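Local atomic coordinates of aminotransferase AspB (PDB entry 3EZS), a protein that probably acts as a pyridoxal phosphate-dependent transaminase of the class I and II aminotransferase family. Residues 38-43 and 279-284; 113-118 and 343-348. One frame throughout, in Å; residues are numbered along the deposited sequence.

Contact 1: 38-43 and 279-284; sequences PKFIQD and DRHAEF
H281 ND1 is hydrogen-bonded to D278 OD2, with F40 CZ 3.7 Å away, while NE2 of the same imidazole is hydrogen-bonded to S233 OG. With both nitrogens bonded, the orientation of the ring is probably well defined. F40 and H281 form a T-shaped pair: the edge of the phenyl ring is directed at the face of the imidazole, centroids 5.3 Å apart and planes at 71°. H281 CG sits between its backbone N and carbonyl carbon (chi1 79°), a torsion that carries the ring off the first turn of helix 280-299 toward helix 39-46. P38, the N-cap of that helix, adds CG at 3.9 Å from H281 CD2. I41 reaches in at about a right angle, its CD1 4.1 Å from H281 NE2, and its CG1 lies above one face of the F40 ring, offset toward the rim. Helix 266-277 flanks the group, with A274 against F40 and A275 against I41. Two helix starts are thus joined. The chemistry is divided: polar bonds to D278 and S233 orient the imidazole, and carbon atoms of P38, F40 and I41 cover it. A carboxylate beside ND1 is consistent with a proton on that nitrogen.

Contact 2: 113-118 and 343-348; sequences YPNPFY and NRIGAD
N115 and I345 bury the most surface here, with P116 third, where the end of strand 110-115 meets a type II beta turn running from R344 to A347. The strand belongs to the seven-stranded mixed sheet expected of the large domain in fold type I aminotransferases. The turn lies in the loop between strands 335-336 and 349-353 of the separate three-stranded sheet, so the contact joins the two sheet systems of the chain. I345 points toward the strand end and divides its two branches between neighbouring residues. Its CG1 presses on the amide of N115, 3.3 Å from ND2, a tight approach of a methylene to a nitrogen. With chi1 at -61°, CG1 lies beside the backbone N and CG2 is anti to it; CG2 packs 3.7 Å from P116 CD. The same methyl lies 3.6 Å from N115 O, the carbonyl oxygen of the cis peptide that links N115 to P116. That cis link bends the chain as it leaves the strand, and P116 also packs on P166. N115 extends its amide toward the turn with CG anti to the backbone N (chi1 -180°). ND2 there donates to R342 O, and its second bond goes to a water, so two acceptors hold the amide in place beside I345. At the third position of the turn G346 has a positive phi (99°), as glycine commonly does there. Backbone bonds from N115 to M135 and L137 keep the strand end in its sheet, and F117 bonds L340 across to the loop. One water bridges the segments at their polar edge: it accepts from N115 ND2 at 2.9 Å and donates to N343 OD1 at 3.1 Å.

How the contacts relate
From the N terminus the chain first meets 38-43, then 113-118, where strand 110-115 of the large mixed sheet ends. It returns at 279-284, closing the loop of contact 1 after 235 intervening residues, and only later reaches 343-348, which closes contact 2. The segments alternate, so the two loops cross. Contact 1 ties helix 39-46 to the start of helix 280-299, and contact 2 ties the large sheet to the turn ahead of strand 349-353. Their centres lie 35 Å apart on opposite sides of the chain's centre, with about 20 Å between nearest atoms, so the two do not touch.

Contact 1: 38-43 and 279-284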
loop_
_atom_site.group_PDB
_atom_site.type_symbol
_atom_site.label_atom_id
_atom_site.label_comp_id
_atom_site.label_asym_id
_atom_site.label_seq_id
_atom_site.Cartn_x
_atom_site.Cartn_y
_atom_site.Cartn_z
ATOM N N PRO A 38 20.758 7.387 9.017
ATOM C CA PRO A 38 21.408 8.648 9.389
ATOM C C PRO A 38 20.574 9.518 10.322
ATOM O O PRO A 38 19.361 9.665 10.125
ATOM C CB PRO A 38 21.615 9.341 8.045
ATOM C CG PRO A 38 21.784 8.186 7.097
ATOM C CD PRO A 38 20.807 7.165 7.564
ATOM N N LYS A 39 21.239 10.079 11.329
ATOM C CA LYS A 39 20.595 10.916 12.345
ATOM C C LYS A 39 19.694 12.016 11.786
ATOM O O LYS A 39 18.573 12.204 12.293
ATOM C CB LYS A 39 21.642 11.589 13.238
ATOM C CG LYS A 39 21.074 12.065 14.560
ATOM C CD LYS A 39 21.824 13.229 15.164
ATOM C CE LYS A 39 21.116 13.726 16.422
ATOM N NZ LYS A 39 21.526 15.117 16.743
ATOM N N PHE A 40 20.163 12.742 10.763
ATOM C CA PHE A 40 19.373 13.863 10.225
ATOM C C PHE A 40 18.002 13.420 9.679
ATOM O O PHE A 40 17.036 14.182 9.734
ATOM C CB PHE A 40 20.144 14.679 9.179
ATOM C CG PHE A 40 20.150 14.087 7.783
ATOM C CD1 PHE A 40 21.081 13.120 7.424
ATOM C CD2 PHE A 40 19.273 14.564 6.808
ATOM C CE1 PHE A 40 21.106 12.592 6.135
ATOM C CE2 PHE A 40 19.286 14.048 5.523
ATOM C CZ PHE A 40 20.208 13.063 5.174
ATOM N N ILE A 41 17.943 12.197 9.154
ATOM C CA ILE A 41 16.707 11.599 8.638
ATOM C C ILE A 41 15.768 11.309 9.817
ATOM O O ILE A 41 14.592 11.662 9.784
ATOM C CB ILE A 41 17.035 10.327 7.828
ATOM C CG1 ILE A 41 17.792 10.723 6.551
ATOM C CG2 ILE A 41 15.797 9.548 7.467
ATOM C CD1 ILE A 41 18.351 9.556 5.793
ATOM N N GLN A 42 16.314 10.708 10.873
ATOM C CA GLN A 42 15.566 10.430 12.077
ATOM C C GLN A 42 15.055 11.708 12.732
ATOM O O GLN A 42 13.928 11.732 13.192
ATOM C CB GLN A 42 16.425 9.665 13.082
ATOM C CG GLN A 42 16.903 8.267 12.606
ATOM C CD GLN A 42 17.487 7.460 13.749
ATOM O OE1 GLN A 42 16.858 7.360 14.806
ATOM N NE2 GLN A 42 18.679 6.856 13.541
ATOM N N ASP A 43 15.892 12.751 12.798
ATOM C CA ASP A 43 15.500 14.041 13.361
ATOM C C ASP A 43 14.379 14.722 12.557
ATOM O O ASP A 43 13.524 15.404 13.128
ATOM C CB ASP A 43 16.709 14.988 13.469
ATOM C CG ASP A 43 17.706 14.579 14.567
ATOM O OD1 ASP A 43 17.365 13.762 15.470
ATOM O OD2 ASP A 43 18.843 15.100 14.523
ATOM N N ASP A 279 23.034 14.096 -0.749
ATOM C CA ASP A 279 23.878 13.094 -1.414
ATOM C C ASP A 279 25.024 12.564 -0.549
ATOM O O ASP A 279 25.554 11.496 -0.816
ATOM C CB ASP A 279 24.470 13.681 -2.702
ATOM C CG ASP A 279 23.415 13.925 -3.786
ATOM O OD1 ASP A 279 22.344 13.297 -3.755
ATOM O OD2 ASP A 279 23.665 14.750 -4.666
ATOM N N ARG A 280 25.373 13.289 0.497
ATOM C CA ARG A 280 26.489 12.941 1.355
ATOM C C ARG A 280 26.337 11.615 2.014
ATOM O O ARG A 280 27.235 10.782 1.914
ATOM C CB ARG A 280 26.668 13.986 2.441
ATOM C CG ARG A 280 27.129 15.296 1.911
ATOM C CD ARG A 280 27.043 16.371 2.968
ATOM N NE ARG A 280 27.507 17.622 2.391
ATOM C CZ ARG A 280 27.355 18.825 2.931
ATOM N NH1 ARG A 280 26.725 18.993 4.093
ATOM N NH2 ARG A 280 27.823 19.874 2.275
ATOM N N HIS A 281 25.211 11.414 2.687
ATOM C CA HIS A 281 24.982 10.148 3.371
ATOM C C HIS A 281 24.943 8.962 2.380
ATOM O O HIS A 281 25.414 7.888 2.705
ATOM C CB HIS A 281 23.707 10.198 4.223
ATOM C CG HIS A 281 22.450 10.025 3.433
ATOM N ND1 HIS A 281 21.932 11.016 2.633
ATOM C CD2 HIS A 281 21.623 8.963 3.301
ATOM C CE1 HIS A 281 20.834 10.575 2.043
ATOM N NE2 HIS A 281 20.616 9.336 2.441
ATOM N N ALA A 282 24.399 9.164 1.176
ATOM C CA ALA A 282 24.319 8.098 0.170
ATOM C C ALA A 282 25.714 7.659 -0.221
ATOM O O ALA A 282 26.014 6.453 -0.317
ATOM C CB ALA A 282 23.553 8.568 -1.076
ATOM N N GLU A 283 26.570 8.642 -0.450
ATOM C CA GLU A 283 27.954 8.393 -0.800
ATOM C C GLU A 283 28.673 7.600 0.311
ATOM O O GLU A 283 29.465 6.690 0.030
ATOM C CB GLU A 283 28.640 9.746 -1.060
ATOM C CG GLU A 283 30.139 9.686 -1.348
ATOM C CD GLU A 283 30.473 8.880 -2.594
ATOM O OE1 GLU A 283 29.601 8.739 -3.479
ATOM O OE2 GLU A 283 31.623 8.411 -2.688
ATOM N N PHE A 284 28.407 7.946 1.567
ATOM C CA PHE A 284 29.016 7.247 2.709
ATOM C C PHE A 284 28.717 5.740 2.640
ATOM O O PHE A 284 29.614 4.909 2.823
ATOM C CB PHE A 284 28.517 7.835 4.028
ATOM C CG PHE A 284 28.973 7.080 5.256
ATOM C CD1 PHE A 284 30.169 7.398 5.881
ATOM C CD2 PHE A 284 28.193 6.061 5.790
ATOM C CE1 PHE A 284 30.590 6.714 7.004
ATOM C CE2 PHE A 284 28.603 5.363 6.932
ATOM C CZ PHE A 284 29.809 5.690 7.539
#

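Contact 2: 113-118 and 343-348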
loop_
_atom_site.group_PDB
_atom_site.type_symbol
_atom_site.label_atom_id
_atom_site.label_comp_id
_atom_site.label_asym_id
_atom_site.label_seq_id
_atom_site.Cartn_x
_atom_site.Cartn_y
_atom_site.Cartn_z
ATOM N N TYR A 113 10.642 -10.906 -18.468
ATOM C CA TYR A 113 11.576 -10.489 -17.414
ATOM C C TYR A 113 12.746 -11.471 -17.360
ATOM O O TYR A 113 12.624 -12.598 -17.842
ATOM C CB TYR A 113 10.885 -10.306 -16.049
ATOM C CG TYR A 113 9.999 -11.447 -15.581
ATOM C CD1 TYR A 113 8.665 -11.515 -15.968
ATOM C CD2 TYR A 113 10.473 -12.423 -14.711
ATOM C CE1 TYR A 113 7.844 -12.543 -15.528
ATOM C CE2 TYR A 113 9.657 -13.454 -14.267
ATOM C CZ TYR A 113 8.346 -13.510 -14.682
ATOM O OH TYR A 113 7.524 -14.531 -14.249
ATOM N N PRO A 114 13.887 -11.055 -16.769
ATOM C CA PRO A 114 15.025 -11.984 -16.766
ATOM C C PRO A 114 14.874 -13.178 -15.811
ATOM O O PRO A 114 13.941 -13.225 -14.994
ATOM C CB PRO A 114 16.219 -11.101 -16.361
ATOM C CG PRO A 114 15.703 -9.689 -16.323
ATOM C CD PRO A 114 14.229 -9.784 -16.101
ATOM N N ASN A 115 15.784 -14.138 -15.959
ATOM C CA ASN A 115 15.833 -15.345 -15.130
ATOM C C ASN A 115 17.327 -15.591 -14.832
ATOM O O ASN A 115 18.108 -15.838 -15.744
ATOM C CB ASN A 115 15.150 -16.502 -15.879
ATOM C CG ASN A 115 15.141 -17.811 -15.105
ATOM O OD1 ASN A 115 15.293 -17.838 -13.877
ATOM N ND2 ASN A 115 14.939 -18.923 -15.834
ATOM N N PRO A 116 17.736 -15.544 -13.559
ATOM C CA PRO A 116 16.986 -15.370 -12.310
ATOM C C PRO A 116 16.435 -13.967 -12.083
ATOM O O PRO A 116 16.807 -13.027 -12.804
ATOM C CB PRO A 116 17.983 -15.799 -11.220
ATOM C CG PRO A 116 19.331 -15.688 -11.838
ATOM C CD PRO A 116 19.186 -15.651 -13.335
ATOM N N PHE A 117 15.541 -13.849 -11.097
ATOM C CA PHE A 117 14.836 -12.612 -10.824
ATOM C C PHE A 117 14.316 -12.442 -9.395
ATOM O O PHE A 117 14.131 -13.405 -8.675
ATOM C CB PHE A 117 13.620 -12.531 -11.756
ATOM C CG PHE A 117 12.697 -13.740 -11.658
ATOM C CD1 PHE A 117 12.915 -14.865 -12.438
ATOM C CD2 PHE A 117 11.616 -13.749 -10.776
ATOM C CE1 PHE A 117 12.086 -15.978 -12.340
ATOM C CE2 PHE A 117 10.781 -14.852 -10.684
ATOM C CZ PHE A 117 11.017 -15.969 -11.461
ATOM N N TYR A 118 14.096 -11.179 -9.029
ATOM C CA TYR A 118 13.425 -10.769 -7.797
ATOM C C TYR A 118 12.011 -11.260 -8.020
ATOM O O TYR A 118 11.358 -10.854 -8.977
ATOM C CB TYR A 118 13.499 -9.249 -7.705
ATOM C CG TYR A 118 12.754 -8.549 -6.570
ATOM C CD1 TYR A 118 12.759 -9.043 -5.273
ATOM C CD2 TYR A 118 12.125 -7.324 -6.798
ATOM C CE1 TYR A 118 12.090 -8.361 -4.238
ATOM C CE2 TYR A 118 11.474 -6.633 -5.775
ATOM C CZ TYR A 118 11.452 -7.158 -4.503
ATOM O OH TYR A 118 10.802 -6.453 -3.520
ATOM N N ASN A 343 13.422 -23.078 -14.357
ATOM C CA ASN A 343 14.035 -23.974 -15.335
ATOM C C ASN A 343 15.467 -24.305 -15.013
ATOM O O ASN A 343 16.278 -24.419 -15.918
ATOM C CB ASN A 343 13.933 -23.411 -16.763
ATOM C CG ASN A 343 12.528 -22.971 -17.117
ATOM O OD1 ASN A 343 12.293 -21.803 -17.437
ATOM N ND2 ASN A 343 11.586 -23.876 -16.996
ATOM N N ARG A 344 15.758 -24.458 -13.720
ATOM C CA ARG A 344 17.085 -24.810 -13.192
ATOM C C ARG A 344 18.198 -23.747 -13.390
ATOM O O ARG A 344 19.373 -24.018 -13.148
ATOM C CB ARG A 344 17.537 -26.201 -13.676
ATOM C CG ARG A 344 16.659 -27.379 -13.186
ATOM N N ILE A 345 17.835 -22.535 -13.793
ATOM C CA ILE A 345 18.825 -21.467 -13.922
ATOM C C ILE A 345 19.256 -21.121 -12.491
ATOM O O ILE A 345 18.413 -21.042 -11.587
ATOM C CB ILE A 345 18.236 -20.223 -14.639
ATOM C CG1 ILE A 345 17.778 -20.584 -16.058
ATOM C CG2 ILE A 345 19.230 -19.084 -14.663
ATOM C CD1 ILE A 345 18.869 -21.217 -16.964
ATOM N N GLY A 346 20.559 -20.961 -12.285
ATOM C CA GLY A 346 21.117 -20.635 -10.960
ATOM C C GLY A 346 21.684 -21.821 -10.197
ATOM O O GLY A 346 22.323 -21.638 -9.158
ATOM N N ALA A 347 21.462 -23.033 -10.722
ATOM C CA ALA A 347 21.882 -24.290 -10.088
ATOM C C ALA A 347 23.353 -24.342 -9.679
ATOM O O ALA A 347 23.673 -24.920 -8.646
ATOM C CB ALA A 347 21.549 -25.487 -11.008
ATOM N N ASP A 348 24.222 -23.706 -10.465
ATOM C CA ASP A 348 25.682 -23.706 -10.216
ATOM C C ASP A 348 26.211 -22.452 -9.530
ATOM O O ASP A 348 27.404 -22.156 -9.632
ATOM C CB ASP A 348 26.414 -23.842 -11.556
ATOM C CG ASP A 348 25.936 -25.022 -12.360
ATOM O OD1 ASP A 348 25.650 -26.073 -11.737
ATOM O OD2 ASP A 348 25.868 -24.891 -13.607
HETATM O O HOH W 1 14.552 -19.964 -18.517
#